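Local coordinates for putative flagellar motor switch protein FliN (Thermotoga maritima, PDB 1O6A) that probably forms part of the flagellar motor switch complex, the C-ring at the base of the flagellum that sets the direction of rotation, at residues A[56-61]-A[77-82]. Residues are numbered along the deposited sequence; the frame is centred on the assembly and turned at random.
Sequences VDILVN and FGVRIT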
# COMPACT_ATOMS: atom_id res chain seq x y z
N VAL A 56 5.26 -5.96 -5.73
CA VAL A 56 4.36 -5.17 -4.88
C VAL A 56 3.28 -4.56 -5.76
O VAL A 56 3.46 -4.45 -6.99
CB VAL A 56 5.08 -4.05 -4.10
CG1 VAL A 56 6.09 -4.68 -3.16
CG2 VAL A 56 5.70 -3.02 -5.00
N ASP A 57 2.17 -4.24 -5.16
CA ASP A 57 1.05 -3.69 -5.90
C ASP A 57 1.02 -2.16 -5.91
O ASP A 57 1.30 -1.53 -4.90
CB ASP A 57 -0.26 -4.18 -5.31
CG ASP A 57 -0.30 -5.70 -5.23
OD1 ASP A 57 -0.11 -6.32 -6.30
OD2 ASP A 57 -0.37 -6.34 -4.15
N ILE A 58 0.60 -1.59 -7.04
CA ILE A 58 0.57 -0.15 -7.19
C ILE A 58 -0.84 0.25 -7.55
O ILE A 58 -1.34 -0.17 -8.58
CB ILE A 58 1.51 0.29 -8.33
CG1 ILE A 58 2.94 -0.17 -8.04
CG2 ILE A 58 1.45 1.79 -8.54
CD1 ILE A 58 3.78 -0.22 -9.27
N LEU A 59 -1.48 0.99 -6.65
CA LEU A 59 -2.89 1.38 -6.79
C LEU A 59 -2.97 2.88 -7.03
O LEU A 59 -2.23 3.66 -6.41
CB LEU A 59 -3.68 1.01 -5.55
CG LEU A 59 -3.83 -0.50 -5.34
CD1 LEU A 59 -2.61 -1.08 -4.64
CD2 LEU A 59 -5.10 -0.81 -4.60
N VAL A 60 -3.92 3.28 -7.86
CA VAL A 60 -4.15 4.68 -8.14
C VAL A 60 -5.60 4.91 -7.82
O VAL A 60 -6.46 4.20 -8.33
CB VAL A 60 -3.75 5.06 -9.58
CG1 VAL A 60 -4.03 6.56 -9.81
CG2 VAL A 60 -2.29 4.80 -9.80
N ASN A 61 -5.88 5.85 -6.90
CA ASN A 61 -7.20 6.01 -6.32
C ASN A 61 -7.87 4.67 -6.04
O ASN A 61 -9.03 4.46 -6.37
CB ASN A 61 -8.09 6.87 -7.24
CG ASN A 61 -7.63 8.30 -7.34
OD1 ASN A 61 -6.71 8.74 -6.66
ND2 ASN A 61 -8.30 9.06 -8.20
N PHE A 77 12.05 5.29 -0.24
CA PHE A 77 11.59 4.17 -1.02
C PHE A 77 10.96 4.61 -2.34
O PHE A 77 10.28 5.62 -2.44
CB PHE A 77 10.59 3.33 -0.25
CG PHE A 77 11.24 2.51 0.82
CD1 PHE A 77 12.28 1.63 0.50
CD2 PHE A 77 10.86 2.67 2.14
CE1 PHE A 77 12.92 0.88 1.50
CE2 PHE A 77 11.46 1.94 3.13
CZ PHE A 77 12.50 1.05 2.82
N GLY A 78 11.13 3.77 -3.34
CA GLY A 78 10.37 3.89 -4.57
C GLY A 78 10.01 2.52 -5.12
O GLY A 78 10.37 1.49 -4.53
N VAL A 79 9.33 2.53 -6.28
CA VAL A 79 8.98 1.30 -6.98
C VAL A 79 9.31 1.47 -8.48
O VAL A 79 9.08 2.54 -9.06
CB VAL A 79 7.49 0.89 -6.65
CG1 VAL A 79 6.47 1.90 -7.22
CG2 VAL A 79 7.17 -0.52 -7.11
N ARG A 80 9.91 0.45 -9.08
CA ARG A 80 10.13 0.40 -10.51
C ARG A 80 9.03 -0.49 -11.05
O ARG A 80 8.84 -1.62 -10.58
CB ARG A 80 11.48 -0.22 -10.81
CG ARG A 80 11.78 -0.29 -12.32
CD ARG A 80 13.02 -1.05 -12.58
NE ARG A 80 14.18 -0.33 -12.07
CZ ARG A 80 15.01 -0.78 -11.15
NH1 ARG A 80 14.86 -1.98 -10.61
NH2 ARG A 80 16.02 -0.02 -10.77
N ILE A 81 8.29 0.03 -12.02
CA ILE A 81 7.17 -0.70 -12.61
C ILE A 81 7.70 -1.92 -13.40
O ILE A 81 8.54 -1.78 -14.29
CB ILE A 81 6.34 0.25 -13.51
CG1 ILE A 81 5.54 1.21 -12.62
CG2 ILE A 81 5.42 -0.52 -14.45
CD1 ILE A 81 4.95 2.38 -13.36
N THR A 82 7.17 -3.09 -13.07
CA THR A 82 7.47 -4.33 -13.77
C THR A 82 6.27 -4.88 -14.56
O THR A 82 6.45 -5.70 -15.43
CB THR A 82 7.97 -5.40 -12.83
OG1 THR A 82 6.99 -5.69 -11.81
CG2 THR A 82 9.24 -4.93 -12.09
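Val56 and Ile58 meet Val79 and Ile81 in the hydrophobic core of the largely beta FliN C-terminal (SpoA-type) domain, here a dimer, and the meeting illustrates how strands two places apart in a sheet can pack when their directions differ by about a right angle. Val79 sits at the middle; it and Ile81 each have a second conformer, and the contacts given hold for one. Chi1 of 67° leaves CG2 of Val79 anti to the backbone N, 3.6 Å from CG2 of Val56, the two valines sliding past each other in opposite senses. Ile58 instead comes head-on, its CD1 ending 4.0 Å from CG1 of Val79 and about as far from CG2, so one methyl touches both branches. No hydrogen bond crosses; the cohesion is apolar, and all four side chains are buried.

The strand axes run almost perpendicular, at 92°, and approach to 9.1 Å, a separation bridged by side chains alone. Strand 63-73 lies between them in the antiparallel sheet order; its curvature probably brings strand 76-84 across the start of strand 56-60. Backbone bonds from Val56 to Gly68 and from Ile58 to Ala66 hold strand 56-60 against it. Along the edge of strand 76-84 away from 63-73, Gly78, Val79 and Arg80 form an antiparallel ladder with the second subunit, whose Ile46 also packs on Val79. Ile58 reaches strand 76-84 again farther along, where its CD1 rests 4.0 Å from CG1 of Ile81.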